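Local coordinates for uncharacterized protein (Bacteroides fragilis, PDB 3EUR), which is of unknown function, though its thioredoxin-like fold is consistent with a role in thiol-disulfide exchange, at residues Pro41-Lys54 and Glu81-Trp93. Residues are numbered along the deposited sequence; the frame is centred on the assembly and turned at random.
Sequences PGCHACAEMIEGLK and EWKKHRNDFAKEW
Ile50 lays its CD1 methyl over one face of the Phe89 ring, a CH-pi contact with CD1 4.1 Å from the centroid and 22° off the normal. Its other branch, CG2, anti to the backbone N because CG1 stands beside that N (chi1 -69°), turns to Trp93 CH2 at 4.0 Å; a beta-branched residue thus serves two rings from one position. The edge of Phe89 meets Pro41, whose compact ring reaches several neighbours at once: CG lies 3.9 Å from Phe89 CZ and touches Trp82. Pro41 CB packs on His85 CB at 3.6 Å, while Pro41 O sits over one face of the imidazole, badly angled for a bond to NE2. Its own helix steadies the imidazole: Glu81 O accepts ND1 and His85 N from opposite faces of its carbonyl plane. Gly42, with no side chain, lets Glu81 OE2 come within 3.5 Å of its CA.

Within this thioredoxin-like fold, residues 41-54 hold the Pro-Gly-Cys-His-Ala-Cys sequence and the following helix, the place of the redox motif in thioredoxins. Cys43, the N-cap, accepts from Cys46 N through SG. The helix lies beside 81-93 on the central sheet, with Ile50 and Leu53 resting on Phe37.

Farther along, the benzo end of Trp93 lies against the helix, CZ2 3.7 Å from Leu53 CB, which meets the ring obliquely, with Ile50 O at the ring's edge; Ala90 CB covers one face. The indole NE1 of Trp93 donates to a water that donates to Leu53 O. Lys54, long and flexible enough to reach the other segment, runs extended past Trp93, CG against the benzo ring; its NZ donates to Asp88 O at 2.9 Å, tilted 32° from the carbonyl plane, and to a water that donates to Asn87 O.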
ATOM      1  N   PRO A  41      -2.067 -10.486  -4.765  1.00 25.31           N
ATOM      2  CA  PRO A  41      -3.126 -11.169  -4.050  1.00 28.47           C
ATOM      3  C   PRO A  41      -3.301 -12.616  -4.502  1.00 30.63           C
ATOM      4  O   PRO A  41      -4.172 -13.313  -3.971  1.00 33.08           O
ATOM      5  CB  PRO A  41      -4.376 -10.352  -4.373  1.00 28.34           C
ATOM      6  CG  PRO A  41      -3.961  -9.208  -5.228  1.00 28.27           C
ATOM      7  CD  PRO A  41      -2.571  -9.451  -5.695  1.00 26.24           C
ATOM      8  N   GLY A  42      -2.487 -13.103  -5.438  1.00 31.60           N
ATOM      9  CA  GLY A  42      -2.311 -14.543  -5.547  1.00 33.43           C
ATOM     10  C   GLY A  42      -1.572 -15.267  -4.402  1.00 35.03           C
ATOM     11  O   GLY A  42      -0.766 -16.166  -4.711  1.00 36.86           O
ATOM     12  N   CYS A  43      -1.831 -14.913  -3.107  1.00 35.77           N
ATOM     13  CA  CYS A  43      -1.215 -15.617  -1.933  1.00 34.82           C
ATOM     14  C   CYS A  43      -1.905 -15.467  -0.559  1.00 33.44           C
ATOM     15  O   CYS A  43      -2.676 -14.506  -0.297  1.00 33.42           O
ATOM     16  CB  CYS A  43       0.285 -15.285  -1.798  1.00 36.33           C
ATOM     17  SG  CYS A  43       0.782 -14.045  -0.507  1.00 42.51           S
ATOM     18  N   HIS A  44      -1.629 -16.450   0.304  1.00 31.47           N
ATOM     19  CA  HIS A  44      -2.288 -16.639   1.609  1.00 30.00           C
ATOM     20  C   HIS A  44      -1.976 -15.556   2.654  1.00 28.06           C
ATOM     21  O   HIS A  44      -2.875 -15.142   3.427  1.00 26.42           O
ATOM     22  CB  HIS A  44      -1.931 -18.030   2.204  1.00 31.03           C
ATOM     23  CG  HIS A  44      -2.535 -19.176   1.458  0.50 32.27           C
ATOM     24  ND1 HIS A  44      -3.895 -19.326   1.297  0.50 34.21           N
ATOM     25  CD2 HIS A  44      -1.960 -20.227   0.825  0.50 34.37           C
ATOM     26  CE1 HIS A  44      -4.134 -20.421   0.597  0.50 33.84           C
ATOM     27  NE2 HIS A  44      -2.976 -20.984   0.296  0.50 34.96           N
ATOM     28  N   ALA A  45      -0.698 -15.172   2.718  1.00 25.85           N
ATOM     29  CA  ALA A  45      -0.235 -14.107   3.585  1.00 23.64           C
ATOM     30  C   ALA A  45      -0.916 -12.825   3.187  1.00 20.69           C
ATOM     31  O   ALA A  45      -1.294 -12.086   4.053  1.00 20.29           O
ATOM     32  CB  ALA A  45       1.276 -13.929   3.517  1.00 23.60           C
ATOM     33  N   CYS A  46      -1.113 -12.602   1.887  1.00 20.52           N
ATOM     34  CA  CYS A  46      -1.810 -11.386   1.406  0.50 19.10           C
ATOM     35  C   CYS A  46      -3.269 -11.385   1.860  1.00 17.95           C
ATOM     36  O   CYS A  46      -3.735 -10.377   2.335  1.00 15.92           O
ATOM     37  CB  CYS A  46      -1.692 -11.187  -0.118  0.50 19.90           C
ATOM     38  SG  CYS A  46      -2.432  -9.634  -0.729  0.50 20.34           S
ATOM     39  N   ALA A  47      -3.972 -12.507   1.724  1.00 17.36           N
ATOM     40  CA  ALA A  47      -5.357 -12.600   2.155  1.00 17.75           C
ATOM     41  C   ALA A  47      -5.448 -12.307   3.635  1.00 17.00           C
ATOM     42  O   ALA A  47      -6.329 -11.546   4.053  1.00 16.36           O
ATOM     43  CB  ALA A  47      -5.930 -13.965   1.855  1.00 18.89           C
ATOM     44  N   GLU A  48      -4.542 -12.836   4.446  1.00 16.04           N
ATOM     45  CA  GLU A  48      -4.636 -12.576   5.865  1.00 16.70           C
ATOM     46  C   GLU A  48      -4.297 -11.128   6.190  1.00 14.46           C
ATOM     47  O   GLU A  48      -4.863 -10.573   7.141  1.00 14.70           O
ATOM     48  CB  GLU A  48      -3.761 -13.542   6.646  1.00 18.84           C
ATOM     49  CG  GLU A  48      -4.246 -15.005   6.566  1.00 23.45           C
ATOM     50  CD  GLU A  48      -5.731 -15.216   6.933  1.00 28.13           C
ATOM     51  OE1 GLU A  48      -6.125 -14.877   8.094  1.00 29.49           O
ATOM     52  OE2 GLU A  48      -6.492 -15.733   6.054  1.00 31.49           O
HETATM   53  N   MSE A  49      -3.394 -10.515   5.435  0.80 13.35           N
HETATM   54  CA  MSE A  49      -3.106  -9.091   5.677  0.80 12.15           C
HETATM   55  C   MSE A  49      -4.309  -8.222   5.314  0.80 11.44           C
HETATM   56  O   MSE A  49      -4.633  -7.299   6.049  0.80 10.59           O
HETATM   57  CB  MSE A  49      -1.867  -8.627   4.907  0.80 13.08           C
HETATM   58  CG  MSE A  49      -1.429  -7.178   5.276  0.60 11.25           C
HETATM   59 SE   MSE A  49       0.313  -6.676   4.610  0.80 21.22          SE
HETATM   60  CE  MSE A  49       1.380  -7.624   5.884  0.80 17.59           C
ATOM     61  N   ILE A  50      -5.015  -8.539   4.225  1.00 11.35           N
ATOM     62  CA  ILE A  50      -6.246  -7.832   3.900  1.00 11.73           C
ATOM     63  C   ILE A  50      -7.233  -7.955   5.056  1.00 10.80           C
ATOM     64  O   ILE A  50      -7.795  -6.971   5.508  1.00 11.22           O
ATOM     65  CB  ILE A  50      -6.901  -8.348   2.600  1.00 11.36           C
ATOM     66  CG1 ILE A  50      -6.050  -7.980   1.370  1.00 13.42           C
ATOM     67  CG2 ILE A  50      -8.259  -7.732   2.446  1.00 13.68           C
ATOM     68  CD1 ILE A  50      -6.547  -8.599   0.043  1.00 16.23           C
ATOM     69  N   GLU A  51      -7.422  -9.177   5.540  0.80 11.78           N
ATOM     70  CA  GLU A  51      -8.356  -9.389   6.603  0.80 12.52           C
ATOM     71  C   GLU A  51      -7.942  -8.651   7.865  0.80 11.59           C
ATOM     72  O   GLU A  51      -8.765  -8.051   8.579  0.80 12.19           O
ATOM     73  CB  GLU A  51      -8.439 -10.896   6.884  0.80 14.94           C
ATOM     74  CG  GLU A  51      -9.414 -11.597   5.969  0.80 19.93           C
ATOM     75  CD  GLU A  51     -10.828 -11.273   6.411  0.80 25.76           C
ATOM     76  OE1 GLU A  51     -11.192 -11.705   7.512  0.80 31.32           O
ATOM     77  OE2 GLU A  51     -11.544 -10.522   5.712  0.80 30.33           O
ATOM     78  N   GLY A  52      -6.648  -8.660   8.147  1.00 10.49           N
ATOM     79  CA  GLY A  52      -6.114  -7.965   9.290  1.00 11.68           C
ATOM     80  C   GLY A  52      -6.315  -6.475   9.245  1.00 10.81           C
ATOM     81  O   GLY A  52      -6.640  -5.837  10.268  1.00 10.98           O
ATOM     82  N   LEU A  53      -6.084  -5.896   8.064  1.00 10.21           N
ATOM     83  CA  LEU A  53      -6.291  -4.456   7.895  1.00 11.18           C
ATOM     84  C   LEU A  53      -7.756  -4.087   8.070  1.00 11.99           C
ATOM     85  O   LEU A  53      -8.076  -3.089   8.727  1.00 14.17           O
ATOM     86  CB  LEU A  53      -5.820  -4.041   6.489  1.00 12.68           C
ATOM     87  CG  LEU A  53      -4.315  -3.952   6.266  1.00 12.82           C
ATOM     88  CD1 LEU A  53      -4.023  -3.979   4.760  1.00 14.57           C
ATOM     89  CD2 LEU A  53      -3.727  -2.711   6.947  1.00 14.56           C
ATOM     90  N   LYS A  54      -8.647  -4.924   7.542  1.00 12.07           N
ATOM     91  CA  LYS A  54     -10.098  -4.675   7.703  1.00 12.91           C
ATOM     92  C   LYS A  54     -10.517  -4.759   9.181  1.00 13.04           C
ATOM     93  O   LYS A  54     -11.404  -4.027   9.627  1.00 15.74           O
ATOM     94  CB  LYS A  54     -10.902  -5.681   6.895  1.00 13.79           C
ATOM     95  CG  LYS A  54     -10.814  -5.507   5.449  1.00 13.71           C
ATOM     96  CD  LYS A  54     -11.589  -6.661   4.717  1.00 15.17           C
ATOM     97  CE  LYS A  54     -11.687  -6.469   3.250  1.00 15.17           C
ATOM     98  NZ  LYS A  54     -12.425  -7.563   2.622  1.00 18.94           N
ATOM     99  N   GLU A  81      -5.698 -11.691 -13.001  1.00 27.96           N
ATOM    100  CA  GLU A  81      -5.830 -12.227 -11.648  1.00 29.08           C
ATOM    101  C   GLU A  81      -5.988 -11.158 -10.574  1.00 28.48           C
ATOM    102  O   GLU A  81      -6.778 -11.341  -9.645  1.00 29.43           O
ATOM    103  CB  GLU A  81      -4.607 -13.048 -11.306  1.00 29.99           C
ATOM    104  CG  GLU A  81      -4.805 -13.897 -10.066  1.00 34.34           C
ATOM    105  CD  GLU A  81      -3.621 -14.801  -9.795  1.00 39.10           C
ATOM    106  OE1 GLU A  81      -2.742 -14.847 -10.685  1.00 42.40           O
ATOM    107  OE2 GLU A  81      -3.566 -15.446  -8.696  1.00 42.18           O
ATOM    108  N   TRP A  82      -5.191 -10.093 -10.647  1.00 26.17           N
ATOM    109  CA  TRP A  82      -5.475  -8.910  -9.835  1.00 24.50           C
ATOM    110  C   TRP A  82      -6.910  -8.454 -10.052  1.00 26.06           C
ATOM    111  O   TRP A  82      -7.634  -8.186  -9.085  1.00 25.16           O
ATOM    112  CB  TRP A  82      -4.545  -7.794 -10.181  1.00 22.50           C
ATOM    113  CG  TRP A  82      -4.782  -6.596  -9.318  1.00 22.30           C
ATOM    114  CD1 TRP A  82      -4.283  -6.394  -8.063  1.00 21.62           C
ATOM    115  CD2 TRP A  82      -5.571  -5.467  -9.640  1.00 23.33           C
ATOM    116  NE1 TRP A  82      -4.748  -5.213  -7.561  1.00 20.91           N
ATOM    117  CE2 TRP A  82      -5.492  -4.594  -8.538  1.00 20.92           C
ATOM    118  CE3 TRP A  82      -6.302  -5.069 -10.766  1.00 22.49           C
ATOM    119  CZ2 TRP A  82      -6.160  -3.362  -8.511  1.00 23.42           C
ATOM    120  CZ3 TRP A  82      -6.999  -3.853 -10.725  1.00 23.97           C
ATOM    121  CH2 TRP A  82      -6.877  -3.005  -9.612  1.00 24.07           C
ATOM    122  N   LYS A  83      -7.359  -8.377 -11.311  1.00 26.27           N
ATOM    123  CA  LYS A  83      -8.735  -7.978 -11.570  1.00 28.49           C
ATOM    124  C   LYS A  83      -9.688  -8.991 -10.929  1.00 29.77           C
ATOM    125  O   LYS A  83     -10.737  -8.609 -10.435  1.00 30.64           O
ATOM    126  CB  LYS A  83      -8.986  -7.749 -13.077  1.00 29.59           C
ATOM    127  CG  LYS A  83      -8.315  -6.433 -13.526  1.00 31.93           C
ATOM    128  CD  LYS A  83      -8.853  -5.795 -14.806  0.80 34.91           C
ATOM    129  CE  LYS A  83      -8.214  -4.408 -15.055  0.80 35.32           C
ATOM    130  NZ  LYS A  83      -9.083  -3.198 -14.808  0.80 35.84           N
ATOM    131  N   LYS A  84      -9.251 -10.257 -10.885  1.00 30.37           N
ATOM    132  CA  LYS A  84      -9.983 -11.334 -10.214  1.00 32.23           C
ATOM    133  C   LYS A  84     -10.084 -11.124  -8.703  1.00 31.72           C
ATOM    134  O   LYS A  84     -11.106 -11.465  -8.113  1.00 33.61           O
ATOM    135  CB  LYS A  84      -9.331 -12.700 -10.474  1.00 33.33           C
ATOM    136  CG  LYS A  84      -9.758 -13.823  -9.501  1.00 36.82           C
ATOM    137  CD  LYS A  84      -9.222 -15.194  -9.917  1.00 40.95           C
ATOM    138  CE  LYS A  84      -9.703 -16.304  -8.970  1.00 42.98           C
ATOM    139  NZ  LYS A  84      -9.291 -17.673  -9.425  1.00 45.38           N
ATOM    140  N   HIS A  85      -8.997 -10.658  -8.083  1.00 31.28           N
ATOM    141  CA  HIS A  85      -8.953 -10.478  -6.621  1.00 29.84           C
ATOM    142  C   HIS A  85      -9.310  -9.060  -6.162  1.00 27.82           C
ATOM    143  O   HIS A  85      -9.344  -8.796  -4.945  1.00 26.84           O
ATOM    144  CB  HIS A  85      -7.555 -10.826  -6.083  1.00 31.32           C
ATOM    145  CG  HIS A  85      -7.314 -12.291  -5.945  1.00 33.96           C
ATOM    146  ND1 HIS A  85      -6.772 -13.056  -6.959  1.00 36.57           N
ATOM    147  CD2 HIS A  85      -7.546 -13.140  -4.917  1.00 35.47           C
ATOM    148  CE1 HIS A  85      -6.680 -14.310  -6.558  1.00 36.35           C
ATOM    149  NE2 HIS A  85      -7.143 -14.389  -5.323  1.00 36.60           N
ATOM    150  N   ARG A  86      -9.625  -8.155  -7.077  1.00 25.28           N
ATOM    151  CA  ARG A  86      -9.747  -6.744  -6.692  1.00 23.78           C
ATOM    152  C   ARG A  86     -10.861  -6.428  -5.689  1.00 21.24           C
ATOM    153  O   ARG A  86     -10.752  -5.475  -4.914  1.00 19.46           O
ATOM    154  CB  ARG A  86      -9.852  -5.806  -7.901  1.00 25.26           C
ATOM    155  CG  ARG A  86     -11.151  -5.750  -8.534  1.00 27.37           C
ATOM    156  CD  ARG A  86     -11.194  -4.915  -9.833  1.00 32.05           C
ATOM    157  NE  ARG A  86     -12.597  -4.724 -10.193  1.00 36.95           N
ATOM    158  CZ  ARG A  86     -13.426  -3.849  -9.619  1.00 39.57           C
ATOM    159  NH1 ARG A  86     -13.013  -3.027  -8.646  1.00 40.67           N
ATOM    160  NH2 ARG A  86     -14.695  -3.783 -10.028  1.00 43.15           N
ATOM    161  N   ASN A  87     -11.957  -7.182  -5.720  1.00 19.13           N
ATOM    162  CA  ASN A  87     -12.973  -6.958  -4.728  1.00 18.55           C
ATOM    163  C   ASN A  87     -12.677  -7.532  -3.359  1.00 17.81           C
ATOM    164  O   ASN A  87     -13.440  -7.263  -2.435  1.00 17.77           O
ATOM    165  CB  ASN A  87     -14.358  -7.409  -5.220  1.00 20.01           C
ATOM    166  CG  ASN A  87     -14.809  -6.587  -6.388  1.00 24.22           C
ATOM    167  OD1 ASN A  87     -14.799  -7.075  -7.495  1.00 29.55           O
ATOM    168  ND2 ASN A  87     -15.184  -5.332  -6.148  1.00 29.35           N
ATOM    169  N   ASP A  88     -11.535  -8.191  -3.198  1.00 17.33           N
ATOM    170  CA  ASP A  88     -11.080  -8.644  -1.892  1.00 18.67           C
ATOM    171  C   ASP A  88     -10.691  -7.460  -1.011  1.00 16.60           C
ATOM    172  O   ASP A  88     -10.745  -7.542   0.223  1.00 16.07           O
ATOM    173  CB  ASP A  88      -9.842  -9.544  -2.012  1.00 20.18           C
ATOM    174  CG  ASP A  88     -10.113 -10.843  -2.716  1.00 24.00           C
ATOM    175  OD1 ASP A  88     -11.293 -11.114  -3.022  1.00 27.11           O
ATOM    176  OD2 ASP A  88      -9.130 -11.575  -2.947  1.00 29.36           O
ATOM    177  N   PHE A  89     -10.248  -6.384  -1.638  1.00 16.15           N
ATOM    178  CA  PHE A  89      -9.818  -5.189  -0.949  1.00 16.22           C
ATOM    179  C   PHE A  89     -11.027  -4.410  -0.472  1.00 16.38           C
ATOM    180  O   PHE A  89     -12.084  -4.475  -1.079  1.00 20.20           O
ATOM    181  CB  PHE A  89      -8.991  -4.307  -1.906  1.00 15.58           C
ATOM    182  CG  PHE A  89      -7.692  -4.941  -2.352  1.00 16.84           C
ATOM    183  CD1 PHE A  89      -6.585  -4.949  -1.530  1.00 19.27           C
ATOM    184  CD2 PHE A  89      -7.624  -5.624  -3.525  1.00 22.14           C
ATOM    185  CE1 PHE A  89      -5.382  -5.567  -1.920  1.00 20.72           C
ATOM    186  CE2 PHE A  89      -6.443  -6.269  -3.903  1.00 26.64           C
ATOM    187  CZ  PHE A  89      -5.328  -6.228  -3.075  1.00 24.37           C
ATOM    188  N   ALA A  90     -10.908  -3.692   0.624  1.00 15.70           N
ATOM    189  CA  ALA A  90     -11.966  -2.785   0.996  1.00 15.86           C
ATOM    190  C   ALA A  90     -12.199  -1.744  -0.081  1.00 16.16           C
ATOM    191  O   ALA A  90     -11.247  -1.190  -0.629  1.00 15.65           O
ATOM    192  CB  ALA A  90     -11.650  -2.117   2.344  1.00 16.44           C
ATOM    193  N   LYS A  91     -13.473  -1.425  -0.356  1.00 20.08           N
ATOM    194  CA  LYS A  91     -13.788  -0.443  -1.400  1.00 20.40           C
ATOM    195  C   LYS A  91     -13.219   0.944  -1.119  1.00 19.84           C
ATOM    196  O   LYS A  91     -12.872   1.695  -2.030  1.00 20.09           O
ATOM    197  CB  LYS A  91     -15.328  -0.342  -1.629  1.00 23.03           C
ATOM    198  CG  LYS A  91     -16.079   0.304  -0.473  0.80 27.93           C
ATOM    199  CD  LYS A  91     -17.615   0.377  -0.699  0.80 32.63           C
ATOM    200  CE  LYS A  91     -18.379  -0.102   0.537  0.80 35.23           C
ATOM    201  NZ  LYS A  91     -19.750  -0.509   0.196  0.80 37.73           N
ATOM    202  N   GLU A  92     -13.105   1.264   0.166  1.00 18.30           N
ATOM    203  CA  GLU A  92     -12.582   2.552   0.598  1.00 18.85           C
ATOM    204  C   GLU A  92     -11.107   2.729   0.245  1.00 15.59           C
ATOM    205  O   GLU A  92     -10.645   3.854   0.056  1.00 16.74           O
ATOM    206  CB  GLU A  92     -12.785   2.731   2.105  1.00 20.86           C
ATOM    207  CG  GLU A  92     -14.243   2.803   2.530  1.00 25.79           C
ATOM    208  CD  GLU A  92     -14.959   1.476   2.379  1.00 28.94           C
ATOM    209  OE1 GLU A  92     -14.278   0.429   2.365  1.00 26.82           O
ATOM    210  OE2 GLU A  92     -16.204   1.480   2.275  1.00 34.81           O
ATOM    211  N   TRP A  93     -10.368   1.627   0.159  1.00 13.36           N
ATOM    212  CA  TRP A  93      -8.952   1.716  -0.136  1.00 12.69           C
ATOM    213  C   TRP A  93      -8.774   2.119  -1.607  1.00 12.21           C
ATOM    214  O   TRP A  93      -9.715   1.960  -2.412  1.00 13.84           O
ATOM    215  CB  TRP A  93      -8.262   0.375   0.114  1.00 11.90           C
ATOM    216  CG  TRP A  93      -8.424  -0.167   1.505  1.00 11.09           C
ATOM    217  CD1 TRP A  93      -8.882   0.482   2.624  1.00 12.14           C
ATOM    218  CD2 TRP A  93      -8.102  -1.492   1.908  1.00 12.09           C
ATOM    219  NE1 TRP A  93      -8.871  -0.380   3.680  1.00 12.82           N
ATOM    220  CE2 TRP A  93      -8.399  -1.591   3.286  1.00 12.46           C
ATOM    221  CE3 TRP A  93      -7.612  -2.620   1.240  1.00 12.64           C
ATOM    222  CZ2 TRP A  93      -8.265  -2.787   3.995  1.00 13.91           C
ATOM    223  CZ3 TRP A  93      -7.457  -3.774   1.955  1.00 14.17           C
ATOM    224  CH2 TRP A  93      -7.792  -3.842   3.318  1.00 12.87           C
TER
HETATM  225  O   HOH W   1      -9.631  -1.172   6.768  1.00 34.92           O
HETATM  226  O   HOH W   2     -13.997  -7.167   0.234  1.00 23.69           O